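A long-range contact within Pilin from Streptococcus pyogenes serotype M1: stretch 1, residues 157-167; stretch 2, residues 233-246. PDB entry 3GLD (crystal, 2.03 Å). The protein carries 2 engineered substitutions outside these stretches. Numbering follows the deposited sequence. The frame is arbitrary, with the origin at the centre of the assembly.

Stretch 1, residues 157-167: LDSTTLTVKKK
Stretch 2 233-246: TNLPVGVDYVVTED

The most unusual feature lies at the far end of the contact, where buried Lys166, bonded covalently to a group elsewhere in the structure, also hydrogen-bonds to buried Glu245. Its NZ donates a hydrogen bond to Glu245 OE1 at 3.1 Å. The Lys166 CA-to-CB bond points sideways, but chi angles of 174°, 77°, -151° and -174° bring its end to Glu245. The Glu245 CA-to-CB bond points toward stretch 1, with chi1 t, chi2 t and chi3 -61°.

Stretch 1 is extended through residue 167. Stretch 2 meets it in two ways. Near Leu235 it runs antiparallel, edge to edge. Thr160 N donates to Leu235 O at 2.8 Å and 167°, and the two CA atoms lie 5.2 Å apart. Thr160 (chi1 -170°) and Leu235 (t, p) share one face of the sheet, with Thr160 CG2 4.0 Å from Leu235 CD2. Thr161 CA is 5.0 Å from Thr233 CA.

A type II turn from Pro236 to Val239 follows. Gly238 has phi/psi 86/12, where a CB would jam against the preceding carbonyl O. One water accepts from Val237 N at 3.0 Å and donates to Asp158 O at 2.6 Å. Val237 CG2 packs 3.9 Å from Ser159 CA.

After the turn, strand 240-245 runs nearly parallel to strand 159-167, at 14°, with axes 10.0 Å apart at closest approach. Side chains fill this gap. Leu162 (t, p) places CB 3.9 Å from Leu235 CD2. Its CD2 sits over one face of the Tyr241 ring, 4.0 Å from the centroid, a CH-pi contact. Tyr241 has chi1 66° and chi2 87°. Leu162 CD2 is also 4.1 Å from Val243 CG2. Val164 CG1 meets Val243 CG1 at 4.1 Å; both valines are t. These residues are all buried, so apolar side chains meet apolar side chains between the strands. The stretches bury 609 Å² in total.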

ATOM      1  N   LEU A 157      -1.328  -0.588  -3.604  1.00 30.04           N
ATOM      2  CA  LEU A 157      -1.929  -0.175  -2.341  1.00 28.55           C
ATOM      3  C   LEU A 157      -3.269   0.498  -2.633  1.00 27.72           C
ATOM      4  O   LEU A 157      -3.333   1.554  -3.275  1.00 26.85           O
ATOM      5  CB  LEU A 157      -1.009   0.790  -1.592  1.00 28.25           C
ATOM      6  CG  LEU A 157      -1.567   1.372  -0.295  1.00 28.12           C
ATOM      7  CD1 LEU A 157      -1.716   0.315   0.796  1.00 27.10           C
ATOM      8  CD2 LEU A 157      -0.656   2.526   0.158  1.00 26.73           C
ATOM      9  N   ASP A 158      -4.334  -0.134  -2.173  1.00 27.66           N
ATOM     10  CA  ASP A 158      -5.679   0.456  -2.280  1.00 27.87           C
ATOM     11  C   ASP A 158      -5.986   1.216  -0.972  1.00 27.53           C
ATOM     12  O   ASP A 158      -5.349   0.994   0.057  1.00 27.41           O
ATOM     13  CB  ASP A 158      -6.729  -0.632  -2.586  1.00 28.10           C
ATOM     14  CG  ASP A 158      -8.067  -0.054  -3.113  1.00 30.83           C
ATOM     15  OD1 ASP A 158      -8.212   1.183  -3.267  1.00 33.05           O
ATOM     16  OD2 ASP A 158      -8.976  -0.855  -3.380  1.00 33.21           O
ATOM     17  N   SER A 159      -6.936   2.137  -1.030  1.00 27.58           N
ATOM     18  CA  SER A 159      -7.401   2.827   0.172  1.00 27.33           C
ATOM     19  C   SER A 159      -8.860   3.150  -0.069  1.00 26.69           C
ATOM     20  O   SER A 159      -9.402   2.777  -1.090  1.00 26.93           O
ATOM     21  CB  SER A 159      -6.556   4.059   0.467  1.00 26.61           C
ATOM     22  OG  SER A 159      -6.503   4.905  -0.652  1.00 29.87           O
ATOM     23  N   THR A 160      -9.525   3.788   0.879  1.00 26.15           N
ATOM     24  CA  THR A 160     -10.967   3.942   0.751  1.00 24.79           C
ATOM     25  C   THR A 160     -11.438   5.359   1.121  1.00 24.33           C
ATOM     26  O   THR A 160     -10.619   6.262   1.303  1.00 23.49           O
ATOM     27  CB  THR A 160     -11.700   2.837   1.554  1.00 24.46           C
ATOM     28  OG1 THR A 160     -13.098   2.846   1.239  1.00 26.78           O
ATOM     29  CG2 THR A 160     -11.473   2.994   3.075  1.00 25.35           C
ATOM     30  N   THR A 161     -12.756   5.571   1.162  1.00 23.99           N
ATOM     31  CA  THR A 161     -13.301   6.853   1.602  1.00 23.88           C
ATOM     32  C   THR A 161     -14.347   6.609   2.656  1.00 24.26           C
ATOM     33  O   THR A 161     -14.991   5.542   2.655  1.00 24.81           O
ATOM     34  CB  THR A 161     -13.965   7.642   0.464  1.00 24.08           C
ATOM     35  OG1 THR A 161     -15.052   6.866  -0.066  1.00 23.61           O
ATOM     36  CG2 THR A 161     -12.950   7.961  -0.651  1.00 24.61           C
ATOM     37  N   LEU A 162     -14.495   7.593   3.557  1.00 23.63           N
ATOM     38  CA  LEU A 162     -15.621   7.672   4.462  1.00 23.72           C
ATOM     39  C   LEU A 162     -16.390   8.993   4.248  1.00 23.81           C
ATOM     40  O   LEU A 162     -15.830  10.100   4.365  1.00 22.37           O
ATOM     41  CB  LEU A 162     -15.162   7.530   5.916  1.00 23.60           C
ATOM     42  CG  LEU A 162     -16.211   7.894   6.977  1.00 23.27           C
ATOM     43  CD1 LEU A 162     -17.364   6.948   6.896  1.00 21.43           C
ATOM     44  CD2 LEU A 162     -15.601   7.874   8.367  1.00 23.92           C
ATOM     45  N   THR A 163     -17.666   8.865   3.890  1.00 23.37           N
ATOM     46  CA  THR A 163     -18.554  10.020   3.698  1.00 24.16           C
ATOM     47  C   THR A 163     -19.533  10.074   4.871  1.00 24.04           C
ATOM     48  O   THR A 163     -20.139   9.070   5.234  1.00 23.53           O
ATOM     49  CB  THR A 163     -19.298   9.903   2.352  1.00 24.84           C
ATOM     50  OG1 THR A 163     -18.330   9.840   1.309  1.00 25.17           O
ATOM     51  CG2 THR A 163     -20.253  11.107   2.058  1.00 25.79           C
ATOM     52  N   VAL A 164     -19.652  11.238   5.504  1.00 24.84           N
ATOM     53  CA  VAL A 164     -20.633  11.412   6.579  1.00 24.45           C
ATOM     54  C   VAL A 164     -21.648  12.455   6.156  1.00 24.98           C
ATOM     55  O   VAL A 164     -21.288  13.560   5.790  1.00 25.59           O
ATOM     56  CB  VAL A 164     -19.974  11.822   7.942  1.00 25.27           C
ATOM     57  CG1 VAL A 164     -21.061  11.948   9.062  1.00 22.21           C
ATOM     58  CG2 VAL A 164     -18.893  10.822   8.338  1.00 21.45           C
ATOM     59  N   LYS A 165     -22.922  12.089   6.196  1.00 24.90           N
ATOM     60  CA  LYS A 165     -23.972  12.930   5.674  1.00 25.27           C
ATOM     61  C   LYS A 165     -24.951  13.251   6.781  1.00 24.62           C
ATOM     62  O   LYS A 165     -25.208  12.402   7.646  1.00 25.00           O
ATOM     63  CB  LYS A 165     -24.736  12.192   4.567  1.00 25.49           C
ATOM     64  CG  LYS A 165     -23.936  11.986   3.317  1.00 27.01           C
ATOM     65  CD  LYS A 165     -24.675  11.092   2.290  1.00 29.74           C
ATOM     66  CE  LYS A 165     -25.898  11.773   1.680  1.00 30.04           C
ATOM     67  NZ  LYS A 165     -26.483  10.914   0.606  1.00 31.68           N
ATOM     68  N   LYS A 166     -25.497  14.469   6.745  1.00 23.71           N
ATOM     69  CA  LYS A 166     -26.579  14.867   7.653  1.00 23.08           C
ATOM     70  C   LYS A 166     -27.855  15.069   6.834  1.00 22.88           C
ATOM     71  O   LYS A 166     -27.859  15.765   5.808  1.00 21.54           O
ATOM     72  CB  LYS A 166     -26.230  16.162   8.392  1.00 23.60           C
ATOM     73  CG  LYS A 166     -27.392  16.711   9.258  1.00 22.29           C
ATOM     74  CD  LYS A 166     -27.482  15.890  10.527  1.00 23.28           C
ATOM     75  CE  LYS A 166     -28.889  15.862  11.042  1.00 23.32           C
ATOM     76  NZ  LYS A 166     -28.929  15.181  12.363  1.00 21.67           N
ATOM     77  N   LYS A 167     -28.931  14.442   7.294  1.00 23.62           N
ATOM     78  CA  LYS A 167     -30.241  14.589   6.703  1.00 24.20           C
ATOM     79  C   LYS A 167     -31.204  15.093   7.806  1.00 24.54           C
ATOM     80  O   LYS A 167     -31.269  14.516   8.897  1.00 24.33           O
ATOM     81  CB  LYS A 167     -30.709  13.230   6.174  1.00 24.97           C
ATOM     82  CG  LYS A 167     -32.113  13.251   5.586  1.00 29.22           C
ATOM     83  CD  LYS A 167     -32.535  11.850   5.119  1.00 35.07           C
ATOM     84  CE  LYS A 167     -33.678  11.930   4.108  1.00 38.82           C
ATOM     85  NZ  LYS A 167     -33.891  10.587   3.471  1.00 43.95           N
ATOM     86  N   THR A 233     -11.009  11.500   2.232  1.00 23.54           N
ATOM     87  CA  THR A 233     -10.744  11.074   0.854  1.00 24.27           C
ATOM     88  C   THR A 233      -9.603  10.056   0.693  1.00 24.02           C
ATOM     89  O   THR A 233      -9.486   9.433  -0.363  1.00 24.05           O
ATOM     90  CB  THR A 233     -10.445  12.273  -0.072  1.00 24.36           C
ATOM     91  OG1 THR A 233      -9.240  12.928   0.361  1.00 26.44           O
ATOM     92  CG2 THR A 233     -11.577  13.254  -0.034  1.00 24.65           C
ATOM     93  N   ASN A 234      -8.774   9.898   1.720  1.00 23.66           N
ATOM     94  CA  ASN A 234      -7.662   8.918   1.677  1.00 23.51           C
ATOM     95  C   ASN A 234      -7.591   8.064   2.944  1.00 24.00           C
ATOM     96  O   ASN A 234      -6.530   7.873   3.514  1.00 24.61           O
ATOM     97  CB  ASN A 234      -6.322   9.608   1.376  1.00 22.99           C
ATOM     98  CG  ASN A 234      -5.899  10.610   2.446  1.00 24.23           C
ATOM     99  OD1 ASN A 234      -6.699  11.026   3.278  1.00 24.61           O
ATOM    100  ND2 ASN A 234      -4.609  10.998   2.422  1.00 22.88           N
ATOM    101  N   LEU A 235      -8.743   7.591   3.420  1.00 24.19           N
ATOM    102  CA  LEU A 235      -8.782   6.712   4.588  1.00 23.85           C
ATOM    103  C   LEU A 235      -8.090   5.383   4.264  1.00 24.09           C
ATOM    104  O   LEU A 235      -8.485   4.701   3.330  1.00 23.70           O
ATOM    105  CB  LEU A 235     -10.234   6.443   4.991  1.00 23.81           C
ATOM    106  CG  LEU A 235     -10.485   5.579   6.233  1.00 24.38           C
ATOM    107  CD1 LEU A 235      -9.964   6.254   7.475  1.00 24.64           C
ATOM    108  CD2 LEU A 235     -11.976   5.295   6.364  1.00 25.46           C
ATOM    109  N   PRO A 236      -7.051   5.011   5.035  1.00 24.39           N
ATOM    110  CA  PRO A 236      -6.486   3.706   4.705  1.00 24.40           C
ATOM    111  C   PRO A 236      -7.394   2.524   5.051  1.00 24.20           C
ATOM    112  O   PRO A 236      -8.240   2.613   5.955  1.00 23.53           O
ATOM    113  CB  PRO A 236      -5.183   3.652   5.522  1.00 24.04           C
ATOM    114  CG  PRO A 236      -4.925   5.065   5.984  1.00 25.04           C
ATOM    115  CD  PRO A 236      -6.270   5.727   6.059  1.00 24.21           C
ATOM    116  N   VAL A 237      -7.194   1.410   4.340  1.00 23.81           N
ATOM    117  CA  VAL A 237      -7.853   0.152   4.675  1.00 23.40           C
ATOM    118  C   VAL A 237      -7.323  -0.403   5.998  1.00 23.51           C
ATOM    119  O   VAL A 237      -6.127  -0.283   6.300  1.00 23.14           O
ATOM    120  CB  VAL A 237      -7.638  -0.913   3.545  1.00 23.59           C
ATOM    121  CG1 VAL A 237      -8.350  -2.229   3.895  1.00 24.72           C
ATOM    122  CG2 VAL A 237      -8.166  -0.408   2.215  1.00 23.99           C
ATOM    123  N   GLY A 238      -8.203  -1.019   6.782  1.00 23.55           N
ATOM    124  CA  GLY A 238      -7.813  -1.632   8.054  1.00 24.37           C
ATOM    125  C   GLY A 238      -7.793  -0.718   9.278  1.00 24.68           C
ATOM    126  O   GLY A 238      -7.293  -1.107  10.336  1.00 24.71           O
ATOM    127  N   VAL A 239      -8.362   0.481   9.151  1.00 25.62           N
ATOM    128  CA  VAL A 239      -8.344   1.468  10.237  1.00 25.32           C
ATOM    129  C   VAL A 239      -9.676   1.508  10.965  1.00 26.03           C
ATOM    130  O   VAL A 239     -10.743   1.639  10.340  1.00 27.06           O
ATOM    131  CB  VAL A 239      -7.948   2.883   9.742  1.00 25.44           C
ATOM    132  CG1 VAL A 239      -8.244   3.960  10.817  1.00 23.90           C
ATOM    133  CG2 VAL A 239      -6.456   2.932   9.377  1.00 26.84           C
ATOM    134  N   ASP A 240      -9.622   1.386  12.286  1.00 25.88           N
ATOM    135  CA  ASP A 240     -10.837   1.519  13.099  1.00 26.48           C
ATOM    136  C   ASP A 240     -11.239   2.968  13.243  1.00 25.98           C
ATOM    137  O   ASP A 240     -10.384   3.860  13.266  1.00 25.98           O
ATOM    138  CB  ASP A 240     -10.655   0.905  14.486  1.00 26.63           C
ATOM    139  CG  ASP A 240     -10.438  -0.584  14.430  1.00 27.61           C
ATOM    140  OD1 ASP A 240     -10.455  -1.151  13.325  1.00 28.25           O
ATOM    141  OD2 ASP A 240     -10.241  -1.194  15.490  1.00 32.00           O
ATOM    142  N   TYR A 241     -12.543   3.207  13.344  1.00 26.39           N
ATOM    143  CA  TYR A 241     -13.025   4.559  13.556  1.00 26.19           C
ATOM    144  C   TYR A 241     -14.411   4.581  14.203  1.00 26.82           C
ATOM    145  O   TYR A 241     -15.140   3.594  14.177  1.00 26.68           O
ATOM    146  CB  TYR A 241     -12.996   5.366  12.244  1.00 25.46           C
ATOM    147  CG  TYR A 241     -13.959   4.871  11.193  1.00 27.19           C
ATOM    148  CD1 TYR A 241     -15.281   5.323  11.165  1.00 26.01           C
ATOM    149  CD2 TYR A 241     -13.550   3.944  10.226  1.00 25.81           C
ATOM    150  CE1 TYR A 241     -16.177   4.855  10.208  1.00 27.48           C
ATOM    151  CE2 TYR A 241     -14.421   3.473   9.276  1.00 27.21           C
ATOM    152  CZ  TYR A 241     -15.740   3.935   9.265  1.00 28.66           C
ATOM    153  OH  TYR A 241     -16.612   3.478   8.312  1.00 27.01           O
ATOM    154  N   VAL A 242     -14.738   5.731  14.792  1.00 27.26           N
ATOM    155  CA  VAL A 242     -16.052   6.003  15.347  1.00 27.83           C
ATOM    156  C   VAL A 242     -16.450   7.393  14.883  1.00 27.63           C
ATOM    157  O   VAL A 242     -15.630   8.329  14.909  1.00 27.13           O
ATOM    158  CB  VAL A 242     -16.036   6.004  16.900  1.00 28.11           C
ATOM    159  CG1 VAL A 242     -17.471   6.118  17.451  1.00 28.47           C
ATOM    160  CG2 VAL A 242     -15.380   4.743  17.458  1.00 28.95           C
ATOM    161  N   VAL A 243     -17.701   7.521  14.444  1.00 28.18           N
ATOM    162  CA  VAL A 243     -18.307   8.823  14.183  1.00 28.15           C
ATOM    163  C   VAL A 243     -19.477   9.040  15.133  1.00 28.70           C
ATOM    164  O   VAL A 243     -20.348   8.179  15.257  1.00 28.36           O
ATOM    165  CB  VAL A 243     -18.858   8.952  12.749  1.00 28.25           C
ATOM    166  CG1 VAL A 243     -19.260  10.405  12.466  1.00 27.46           C
ATOM    167  CG2 VAL A 243     -17.834   8.448  11.714  1.00 27.67           C
ATOM    168  N   THR A 244     -19.507  10.192  15.801  1.00 29.08           N
ATOM    169  CA  THR A 244     -20.613  10.496  16.694  1.00 30.07           C
ATOM    170  C   THR A 244     -21.105  11.927  16.485  1.00 29.93           C
ATOM    171  O   THR A 244     -20.310  12.857  16.321  1.00 30.53           O
ATOM    172  CB  THR A 244     -20.210  10.366  18.170  1.00 30.12           C
ATOM    173  OG1 THR A 244     -19.436  11.506  18.534  1.00 33.41           O
ATOM    174  CG2 THR A 244     -19.410   9.129  18.441  1.00 28.41           C
ATOM    175  N   GLU A 245     -22.417  12.097  16.511  1.00 30.49           N
ATOM    176  CA  GLU A 245     -23.036  13.420  16.565  1.00 30.18           C
ATOM    177  C   GLU A 245     -23.326  13.783  18.030  1.00 30.79           C
ATOM    178  O   GLU A 245     -23.613  12.895  18.824  1.00 30.81           O
ATOM    179  CB  GLU A 245     -24.337  13.351  15.782  1.00 30.02           C
ATOM    180  CG  GLU A 245     -25.142  14.640  15.697  1.00 28.86           C
ATOM    181  CD  GLU A 245     -26.454  14.448  14.946  1.00 28.60           C
ATOM    182  OE1 GLU A 245     -26.443  14.089  13.754  1.00 30.13           O
ATOM    183  OE2 GLU A 245     -27.513  14.673  15.547  1.00 31.66           O
ATOM    184  N   ASP A 246     -23.277  15.069  18.384  1.00 31.48           N
ATOM    185  CA  ASP A 246     -23.791  15.524  19.698  1.00 32.18           C
ATOM    186  C   ASP A 246     -25.241  15.065  19.921  1.00 32.42           C
ATOM    187  O   ASP A 246     -25.945  14.701  18.987  1.00 32.05           O
ATOM    188  CB  ASP A 246     -23.739  17.062  19.834  1.00 32.15           C
ATOM    189  CG  ASP A 246     -22.367  17.572  20.234  1.00 33.45           C
ATOM    190  OD1 ASP A 246     -21.420  16.759  20.269  1.00 32.44           O
ATOM    191  OD2 ASP A 246     -22.242  18.784  20.510  1.00 32.51           O
TER
HETATM  192  O   HOH W   1      -4.810   1.688   2.554  1.00 23.25           O